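Local coordinates for protein pyocin sheath PA0622 (Pseudomonas aeruginosa, PDB 6PYT) that builds the sheath of a pyocin, a phage-tail-like particle, and probably contracts around its inner tube as related phage tail sheaths do, at residues P43-L49 with V79-V85; Q94-I99 with H133-V139; Q124-V129 with L150-I155. All blocks are in the same frame, centred on the assembly; numbering follows the deposited sequence.

Contact 1. Residues P43-L49 with V79-V85; sequences PNVPVLL and VIVAVGV
An antiparallel strand pair at the margin of a mixed sheet joins Val47 to Ala82 and Leu49 to Ile80. The short axes of strands 46-49 and 79-85 run at 145° to one another, consistent with an antiparallel, twisted pairing. Both residue pairs are hydrogen-bonded pairs with a bond in each direction. Val47 N reaches Ala82 O at 3.1 Å, and Ala82 N returns to Val47 O with an N-H...O angle of 170°. Leu49 N meets Ile80 O at 2.9 Å, and Ile80 N donates back to Leu49 O at 3.1 Å. Between them Leu48 and Val81 form a non-hydrogen-bonded pair.

The side chains sort onto two faces. On one, Leu49 CB stands 4.1 Å from Ile80 CB, and both residues press against helix 64-73, Leu49 on Cys69 and Tyr73, Ile80 on Ile72 and Tyr73. On the other, Pro46 CB sits 3.7 Å from Val81 CG1 and equally far from Val83 CG2, so this one carbon touches both valines, two positions apart on the partner strand and on the same face. Leu48 carries its CG opposite the backbone N (chi1 178°), which extends the branch toward the end of the pairing, where CD1 lies 3.7 Å from Val79 CG1, the two side chains crossing at a slant. Leu114 and Phe121, both in loops, cover parts of this face.

Strand 76-86 uses its remaining edge for strand 21-33, through backbone bonds of Val79, Val81 and Val83 to Ile27 and Leu29, and is thus flanked on both sides. Strand 46-49 is the outermost strand within this chain, and it alone runs against its neighbour: an antiparallel edge strand completing an otherwise parallel, helix-covered alpha/beta sheet.

Contact 2. Residues Q94-I99 with H133-V139; sequences QASAVI and HSAQQAV
Val98 lays its CG2 methyl over the imidazole of His133, 3.8 Å from the ring centroid and only 10° off the ring normal, which defines a CH-pi contact over the face. Gln94, one helical turn earlier, approaches the same ring obliquely. Its CG is turned opposite the backbone N (chi1 -176°) and comes within 3.6 Å of His133 CE1, while the chain bends at the next bond, leaving the amide plane 39° from that of the ring. The amide oxygen of Gln94 has a weak bond to Ala88 N, and strand 21-33 adds Val32 beside both Gln94 and His133.

His133 opens a type I beta turn that ends at Gln136, in the loop leading from strand 127-129 into helix 139-150. The contact thus packs one side of helix 91-99, the side bearing Gln94, Ala95, Val98 and Ile99, against this turn and the start of the following helix. There the side-chain contacts are aliphatic. Val139 spreads its two methyls over different partners: CG1 lies 4.0 Å from Val98 CG1, the two side chains crossing at about a right angle, and CG2 lies 3.8 Å from Ala95 CB. Ile99 reaches along the helix start, with CG1 4.0 Å from Val139 CG2 and CD1 3.9 Å from Ala138 CB; CD1 also packs 3.4 Å from Ala138 O, and the side chain touches Ala142 further on.

Contact 3. Residues Q124-V129 with L150-I155; sequences QPRLLV and LRAIAI
Leu150 holds its CG opposite the backbone N (chi1 -164°); chi2 of 64° turns CD1 aside, toward Gln124 CG, and leaves CD2 extended nearly anti to CA, 3.7 Å from Pro125 CD and 3.9 Å from Leu128 CD2. This one methyl therefore spans the loop and the strand that follows it, and the Leu150 side chain crosses that of Pro125 at about a right angle. Gln124 runs antiparallel alongside the leucine, its CG against Leu150 CD1. Arg126 folds back through bends at chi2 and chi3, and its NE donates to Gln124 O at 3.3 Å, with the oxygen close to the guanidinium plane and the donor above the carbonyl plane. The fold-back brings one face of the guanidinium under Arg151 O, with Leu150 O approaching obliquely, at the end of helix 139-150; the angles there do not support a hydrogen bond.

Arg151 leaves the helix with positive phi, and the chain then enters strand 153-156. Strand 127-129, helix 139-150 and strand 153-156 make a beta-alpha-beta unit, and the two strands meet in parallel. Leu128 uses both backbone polar groups: its N bonds to Ile153 O at 3.2 Å, and its O accepts Ile155 N at 2.8 Å with an N-H...O angle of 175°. A weaker bond from Ile153 N to Arg126 O precedes them.

On the face covered by the connecting helix, Leu128 CB stands 4.1 Å from Ala154 CB and Leu128 CD1 equally far from Ala152 CB, while Met143, Leu146 and Ala147 close over the leucine. On the other face Leu127 CD2 meets Ile155 CD1 at 3.9 Å, beneath helix 201-214, which supplies Phe208 to Leu127 and Ala204 and Ala205 to Ile155.

Contacts 1 and 3 pair strands of the same sheet, on either side of strand 21-33, but with opposite polarity: contact 1 is antiparallel at the margin, contact 3 parallel and deeper, its centre about 6 Å from the chain centre against about 16 Å for contact 1. Both rest on backbone ladders, whereas contact 2, its centre about 18 Å from the chain centre and, like contact 1, partly buried, is made by side chains of a helix and a turn. Contact 2 adjoins contact 1 through Val85 CG1, 3.3 Å from Ala97 O, where strand 76-86 leads into helix 91-99. Along the chain the segments of contacts 2 and 3 alternate, and helix 139-150, which begins in contact 2, finishes in contact 3.

Contact 1. Residues P43-L49 with V79-V85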
loop_
_atom_site.group_PDB
_atom_site.type_symbol
_atom_site.label_atom_id
_atom_site.label_comp_id
_atom_site.label_asym_id
_atom_site.label_seq_id
_atom_site.Cartn_x
_atom_site.Cartn_y
_atom_site.Cartn_z
ATOM N N PRO B 43 -66.655 38.852 -15.191
ATOM C CA PRO B 43 -65.859 40.062 -14.940
ATOM C C PRO B 43 -65.423 40.326 -13.504
ATOM O O PRO B 43 -64.221 40.328 -13.231
ATOM C CB PRO B 43 -66.781 41.181 -15.440
ATOM C CG PRO B 43 -67.582 40.548 -16.484
ATOM C CD PRO B 43 -67.842 39.154 -16.008
ATOM N N ASN B 44 -66.344 40.499 -12.567
ATOM C CA ASN B 44 -65.916 40.828 -11.208
ATOM C C ASN B 44 -65.814 39.592 -10.322
ATOM O O ASN B 44 -66.302 39.565 -9.196
ATOM C CB ASN B 44 -66.861 41.859 -10.612
ATOM C CG ASN B 44 -66.753 43.193 -11.300
ATOM O OD1 ASN B 44 -65.657 43.661 -11.594
ATOM N ND2 ASN B 44 -67.891 43.808 -11.582
ATOM N N VAL B 45 -65.137 38.556 -10.819
ATOM C CA VAL B 45 -64.912 37.331 -10.076
ATOM C C VAL B 45 -63.415 37.023 -10.123
ATOM O O VAL B 45 -62.862 36.878 -11.218
ATOM C CB VAL B 45 -65.714 36.140 -10.619
ATOM C CG1 VAL B 45 -65.281 34.862 -9.937
ATOM C CG2 VAL B 45 -67.197 36.357 -10.409
ATOM N N PRO B 46 -62.733 36.934 -8.993
ATOM C CA PRO B 46 -61.310 36.592 -9.022
ATOM C C PRO B 46 -61.093 35.134 -9.373
ATOM O O PRO B 46 -61.886 34.261 -9.018
ATOM C CB PRO B 46 -60.847 36.897 -7.594
ATOM C CG PRO B 46 -62.069 36.793 -6.775
ATOM C CD PRO B 46 -63.196 37.253 -7.635
ATOM N N VAL B 47 -60.013 34.882 -10.107
ATOM C CA VAL B 47 -59.624 33.541 -10.530
ATOM C C VAL B 47 -58.148 33.338 -10.212
ATOM O O VAL B 47 -57.354 34.280 -10.290
ATOM C CB VAL B 47 -59.912 33.319 -12.030
ATOM C CG1 VAL B 47 -61.400 33.173 -12.265
ATOM C CG2 VAL B 47 -59.437 34.499 -12.828
ATOM N N LEU B 48 -57.785 32.118 -9.821
ATOM C CA LEU B 48 -56.398 31.795 -9.499
ATOM C C LEU B 48 -55.676 31.309 -10.744
ATOM O O LEU B 48 -56.163 30.425 -11.452
ATOM C CB LEU B 48 -56.308 30.751 -8.380
ATOM C CG LEU B 48 -54.921 30.250 -7.951
ATOM C CD1 LEU B 48 -54.813 30.116 -6.468
ATOM C CD2 LEU B 48 -54.631 28.873 -8.535
ATOM N N LEU B 49 -54.493 31.865 -10.977
ATOM C CA LEU B 49 -53.726 31.643 -12.192
ATOM C C LEU B 49 -52.370 31.068 -11.831
ATOM O O LEU B 49 -51.724 31.539 -10.892
ATOM C CB LEU B 49 -53.555 32.948 -12.966
ATOM C CG LEU B 49 -54.589 33.374 -14.003
ATOM C CD1 LEU B 49 -55.936 33.586 -13.429
ATOM C CD2 LEU B 49 -54.122 34.678 -14.552
ATOM N N VAL B 79 -48.280 32.813 -8.329
ATOM C CA VAL B 79 -49.716 32.622 -8.200
ATOM C C VAL B 79 -50.374 33.987 -8.289
ATOM O O VAL B 79 -49.990 34.916 -7.575
ATOM C CB VAL B 79 -50.055 31.922 -6.877
ATOM C CG1 VAL B 79 -51.545 31.866 -6.676
ATOM C CG2 VAL B 79 -49.474 30.530 -6.861
ATOM N N ILE B 80 -51.343 34.128 -9.186
ATOM C CA ILE B 80 -51.966 35.416 -9.455
ATOM C C ILE B 80 -53.463 35.285 -9.242
ATOM O O ILE B 80 -54.138 34.551 -9.973
ATOM C CB ILE B 80 -51.667 35.911 -10.875
ATOM C CG1 ILE B 80 -50.169 36.101 -11.077
ATOM C CG2 ILE B 80 -52.366 37.214 -11.127
ATOM C CD1 ILE B 80 -49.781 36.280 -12.509
ATOM N N VAL B 81 -53.982 35.996 -8.249
ATOM C CA VAL B 81 -55.414 36.210 -8.105
ATOM C C VAL B 81 -55.760 37.419 -8.963
ATOM O O VAL B 81 -55.413 38.551 -8.625
ATOM C CB VAL B 81 -55.806 36.425 -6.640
ATOM C CG1 VAL B 81 -57.263 36.784 -6.520
ATOM C CG2 VAL B 81 -55.516 35.175 -5.847
ATOM N N ALA B 82 -56.420 37.182 -10.088
ATOM C CA ALA B 82 -56.683 38.217 -11.073
ATOM C C ALA B 82 -58.175 38.494 -11.170
ATOM O O ALA B 82 -58.983 37.565 -11.191
ATOM C CB ALA B 82 -56.132 37.809 -12.436
ATOM N N VAL B 83 -58.531 39.772 -11.231
ATOM C CA VAL B 83 -59.918 40.220 -11.307
ATOM C C VAL B 83 -60.081 41.000 -12.603
ATOM O O VAL B 83 -59.567 42.118 -12.726
ATOM C CB VAL B 83 -60.313 41.080 -10.099
ATOM C CG1 VAL B 83 -61.753 41.537 -10.225
ATOM C CG2 VAL B 83 -60.099 40.323 -8.807
ATOM N N GLY B 84 -60.805 40.426 -13.558
ATOM C CA GLY B 84 -60.991 41.029 -14.864
ATOM C C GLY B 84 -62.081 42.074 -14.959
ATOM O O GLY B 84 -63.176 41.767 -15.418
ATOM N N VAL B 85 -61.808 43.302 -14.518
ATOM C CA VAL B 85 -62.783 44.385 -14.627
ATOM C C VAL B 85 -63.093 44.674 -16.088
ATOM O O VAL B 85 -62.187 44.864 -16.901
ATOM C CB VAL B 85 -62.252 45.634 -13.916
ATOM C CG1 VAL B 85 -63.125 46.820 -14.209
ATOM C CG2 VAL B 85 -62.212 45.391 -12.437
#

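Contact 2. Residues Q94-I99 with H133-V139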
loop_
_atom_site.group_PDB
_atom_site.type_symbol
_atom_site.label_atom_id
_atom_site.label_comp_id
_atom_site.label_asym_id
_atom_site.label_seq_id
_atom_site.Cartn_x
_atom_site.Cartn_y
_atom_site.Cartn_z
ATOM N N GLN B 94 -64.040 54.359 -15.816
ATOM C CA GLN B 94 -63.109 53.241 -15.833
ATOM C C GLN B 94 -62.381 53.118 -14.507
ATOM O O GLN B 94 -62.246 52.014 -13.970
ATOM C CB GLN B 94 -62.104 53.397 -16.968
ATOM C CG GLN B 94 -61.194 52.211 -17.073
ATOM C CD GLN B 94 -61.963 50.964 -17.415
ATOM O OE1 GLN B 94 -62.740 50.943 -18.366
ATOM N NE2 GLN B 94 -61.808 49.936 -16.597
ATOM N N ALA B 95 -61.914 54.244 -13.968
ATOM C CA ALA B 95 -61.306 54.247 -12.646
ATOM C C ALA B 95 -62.314 53.891 -11.564
ATOM O O ALA B 95 -61.934 53.333 -10.535
ATOM C CB ALA B 95 -60.685 55.610 -12.359
ATOM N N SER B 96 -63.595 54.188 -11.780
ATOM C CA SER B 96 -64.615 53.780 -10.823
ATOM C C SER B 96 -64.860 52.281 -10.869
ATOM O O SER B 96 -65.264 51.689 -9.864
ATOM C CB SER B 96 -65.913 54.529 -11.092
ATOM O OG SER B 96 -66.933 54.092 -10.216
ATOM N N ALA B 97 -64.615 51.652 -12.013
ATOM C CA ALA B 97 -64.828 50.221 -12.148
ATOM C C ALA B 97 -63.620 49.410 -11.707
ATOM O O ALA B 97 -63.778 48.260 -11.285
ATOM C CB ALA B 97 -65.189 49.881 -13.594
ATOM N N VAL B 98 -62.420 49.984 -11.790
ATOM C CA VAL B 98 -61.238 49.306 -11.267
ATOM C C VAL B 98 -61.243 49.335 -9.745
ATOM O O VAL B 98 -60.930 48.332 -9.095
ATOM C CB VAL B 98 -59.961 49.932 -11.859
ATOM C CG1 VAL B 98 -58.714 49.325 -11.246
ATOM C CG2 VAL B 98 -59.936 49.725 -13.352
ATOM N N ILE B 99 -61.618 50.475 -9.155
ATOM C CA ILE B 99 -61.816 50.549 -7.709
ATOM C C ILE B 99 -62.947 49.624 -7.283
ATOM O O ILE B 99 -62.771 48.757 -6.420
ATOM C CB ILE B 99 -62.096 51.996 -7.272
ATOM C CG1 ILE B 99 -60.885 52.883 -7.516
ATOM C CG2 ILE B 99 -62.491 52.041 -5.812
ATOM C CD1 ILE B 99 -61.187 54.343 -7.371
ATOM N N HIS B 133 -53.729 51.545 -14.622
ATOM C CA HIS B 133 -54.784 52.236 -13.907
ATOM C C HIS B 133 -54.318 52.881 -12.619
ATOM O O HIS B 133 -55.013 53.754 -12.102
ATOM C CB HIS B 133 -55.924 51.265 -13.593
ATOM C CG HIS B 133 -56.605 50.745 -14.814
ATOM N ND1 HIS B 133 -57.479 51.507 -15.555
ATOM C CD2 HIS B 133 -56.522 49.550 -15.439
ATOM C CE1 HIS B 133 -57.916 50.798 -16.579
ATOM N NE2 HIS B 133 -57.349 49.608 -16.533
ATOM N N SER B 134 -53.155 52.498 -12.108
ATOM C CA SER B 134 -52.640 53.090 -10.884
ATOM C C SER B 134 -52.071 54.484 -11.100
ATOM O O SER B 134 -51.684 55.133 -10.125
ATOM C CB SER B 134 -51.575 52.180 -10.287
ATOM O OG SER B 134 -52.131 50.925 -9.957
ATOM N N ALA B 135 -52.006 54.948 -12.350
ATOM C CA ALA B 135 -51.602 56.312 -12.642
ATOM C C ALA B 135 -52.659 57.328 -12.244
ATOM O O ALA B 135 -52.326 58.498 -12.051
ATOM C CB ALA B 135 -51.289 56.452 -14.127
ATOM N N GLN B 136 -53.921 56.924 -12.143
ATOM C CA GLN B 136 -54.947 57.818 -11.632
ATOM C C GLN B 136 -54.891 57.847 -10.114
ATOM O O GLN B 136 -54.595 56.841 -9.470
ATOM C CB GLN B 136 -56.334 57.393 -12.109
ATOM C CG GLN B 136 -56.609 57.728 -13.564
ATOM C CD GLN B 136 -56.055 56.700 -14.529
ATOM O OE1 GLN B 136 -55.769 55.573 -14.148
ATOM N NE2 GLN B 136 -55.893 57.092 -15.783
ATOM N N GLN B 137 -55.166 59.015 -9.548
ATOM C CA GLN B 137 -54.958 59.227 -8.125
ATOM C C GLN B 137 -56.051 58.586 -7.284
ATOM O O GLN B 137 -55.832 58.327 -6.098
ATOM C CB GLN B 137 -54.853 60.733 -7.865
ATOM C CG GLN B 137 -54.220 61.142 -6.551
ATOM C CD GLN B 137 -55.230 61.387 -5.467
ATOM O OE1 GLN B 137 -56.357 61.798 -5.736
ATOM N NE2 GLN B 137 -54.832 61.149 -4.226
ATOM N N ALA B 138 -57.211 58.298 -7.881
ATOM C CA ALA B 138 -58.295 57.642 -7.160
ATOM C C ALA B 138 -58.060 56.147 -7.027
ATOM O O ALA B 138 -58.352 55.564 -5.979
ATOM C CB ALA B 138 -59.624 57.898 -7.862
ATOM N N VAL B 139 -57.558 55.512 -8.088
ATOM C CA VAL B 139 -57.247 54.087 -8.038
ATOM C C VAL B 139 -56.084 53.835 -7.096
ATOM O O VAL B 139 -56.119 52.914 -6.272
ATOM C CB VAL B 139 -56.953 53.565 -9.454
ATOM C CG1 VAL B 139 -56.471 52.125 -9.422
ATOM C CG2 VAL B 139 -58.181 53.681 -10.314
#

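Contact 3. Residues Q124-V129 with L150-I155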
loop_
_atom_site.group_PDB
_atom_site.type_symbol
_atom_site.label_atom_id
_atom_site.label_comp_id
_atom_site.label_asym_id
_atom_site.label_seq_id
_atom_site.Cartn_x
_atom_site.Cartn_y
_atom_site.Cartn_z
ATOM N N GLN B 124 -53.846 34.844 -0.238
ATOM C CA GLN B 124 -54.079 36.199 0.236
ATOM C C GLN B 124 -53.020 37.119 -0.347
ATOM O O GLN B 124 -51.866 37.066 0.099
ATOM C CB GLN B 124 -54.028 36.245 1.747
ATOM C CG GLN B 124 -54.316 37.602 2.308
ATOM C CD GLN B 124 -54.257 37.616 3.802
ATOM O OE1 GLN B 124 -53.938 36.607 4.427
ATOM N NE2 GLN B 124 -54.567 38.756 4.392
ATOM N N PRO B 125 -53.374 38.015 -1.277
ATOM C CA PRO B 125 -52.385 38.667 -2.156
ATOM C C PRO B 125 -51.421 39.581 -1.415
ATOM O O PRO B 125 -51.823 40.576 -0.811
ATOM C CB PRO B 125 -53.259 39.462 -3.131
ATOM C CG PRO B 125 -54.556 38.793 -3.100
ATOM C CD PRO B 125 -54.746 38.324 -1.700
ATOM N N ARG B 126 -50.138 39.226 -1.467
ATOM C CA ARG B 126 -49.067 40.008 -0.869
ATOM C C ARG B 126 -48.556 41.102 -1.789
ATOM O O ARG B 126 -47.768 41.944 -1.349
ATOM C CB ARG B 126 -47.890 39.104 -0.494
ATOM C CG ARG B 126 -48.194 37.963 0.471
ATOM C CD ARG B 126 -48.476 38.418 1.889
ATOM N NE ARG B 126 -49.881 38.707 2.129
ATOM C CZ ARG B 126 -50.341 39.293 3.226
ATOM N NH1 ARG B 126 -49.505 39.649 4.187
ATOM N NH2 ARG B 126 -51.637 39.521 3.364
ATOM N N LEU B 127 -48.963 41.104 -3.051
ATOM C CA LEU B 127 -48.574 42.135 -4.000
ATOM C C LEU B 127 -49.792 42.566 -4.790
ATOM O O LEU B 127 -50.532 41.723 -5.302
ATOM C CB LEU B 127 -47.487 41.640 -4.951
ATOM C CG LEU B 127 -46.098 41.542 -4.353
ATOM C CD1 LEU B 127 -45.180 40.826 -5.298
ATOM C CD2 LEU B 127 -45.643 42.945 -4.077
ATOM N N LEU B 128 -49.984 43.871 -4.899
ATOM C CA LEU B 128 -51.150 44.440 -5.549
ATOM C C LEU B 128 -50.704 45.256 -6.744
ATOM O O LEU B 128 -49.854 46.140 -6.613
ATOM C CB LEU B 128 -51.933 45.315 -4.581
ATOM C CG LEU B 128 -52.487 44.506 -3.424
ATOM C CD1 LEU B 128 -53.119 45.412 -2.419
ATOM C CD2 LEU B 128 -53.481 43.511 -3.950
ATOM N N VAL B 129 -51.289 44.975 -7.897
ATOM C CA VAL B 129 -50.891 45.619 -9.138
ATOM C C VAL B 129 -52.144 45.904 -9.958
ATOM O O VAL B 129 -53.046 45.067 -10.045
ATOM C CB VAL B 129 -49.850 44.759 -9.890
ATOM C CG1 VAL B 129 -50.347 43.353 -10.165
ATOM C CG2 VAL B 129 -49.455 45.396 -11.167
ATOM N N LEU B 150 -55.131 44.342 3.416
ATOM C CA LEU B 150 -54.644 43.031 3.017
ATOM C C LEU B 150 -53.197 42.798 3.434
ATOM O O LEU B 150 -52.698 41.681 3.264
ATOM C CB LEU B 150 -54.826 42.900 1.502
ATOM C CG LEU B 150 -54.770 41.601 0.713
ATOM C CD1 LEU B 150 -55.892 40.712 1.138
ATOM C CD2 LEU B 150 -54.920 41.933 -0.738
ATOM N N ARG B 151 -52.547 43.820 4.002
ATOM C CA ARG B 151 -51.163 43.800 4.477
ATOM C C ARG B 151 -50.208 43.391 3.358
ATOM O O ARG B 151 -49.570 42.339 3.386
ATOM C CB ARG B 151 -51.002 42.923 5.719
ATOM C CG ARG B 151 -51.649 43.522 6.943
ATOM C CD ARG B 151 -51.284 42.773 8.206
ATOM N NE ARG B 151 -52.055 43.259 9.344
ATOM C CZ ARG B 151 -51.720 44.309 10.082
ATOM N NH1 ARG B 151 -50.619 44.992 9.805
ATOM N NH2 ARG B 151 -52.489 44.683 11.093
ATOM N N ALA B 152 -50.148 44.252 2.351
ATOM C CA ALA B 152 -49.408 43.989 1.134
ATOM C C ALA B 152 -48.654 45.248 0.749
ATOM O O ALA B 152 -48.700 46.263 1.446
ATOM C CB ALA B 152 -50.350 43.543 0.012
ATOM N N ILE B 153 -47.950 45.180 -0.370
ATOM C CA ILE B 153 -47.333 46.347 -0.982
ATOM C C ILE B 153 -47.988 46.550 -2.336
ATOM O O ILE B 153 -47.945 45.660 -3.193
ATOM C CB ILE B 153 -45.808 46.205 -1.111
ATOM C CG1 ILE B 153 -45.129 46.389 0.246
ATOM C CG2 ILE B 153 -45.253 47.225 -2.074
ATOM C CD1 ILE B 153 -44.897 45.129 1.027
ATOM N N ALA B 154 -48.621 47.701 -2.516
ATOM C CA ALA B 154 -49.193 48.051 -3.803
ATOM C C ALA B 154 -48.109 48.657 -4.674
ATOM O O ALA B 154 -47.356 49.521 -4.222
ATOM C CB ALA B 154 -50.347 49.030 -3.632
ATOM N N ILE B 155 -48.015 48.196 -5.911
ATOM C CA ILE B 155 -47.016 48.688 -6.846
ATOM C C ILE B 155 -47.711 49.629 -7.817
ATOM O O ILE B 155 -48.480 49.198 -8.681
ATOM C CB ILE B 155 -46.301 47.541 -7.565
ATOM C CG1 ILE B 155 -45.535 46.716 -6.542
ATOM C CG2 ILE B 155 -45.343 48.077 -8.594
ATOM C CD1 ILE B 155 -45.002 45.429 -7.067
#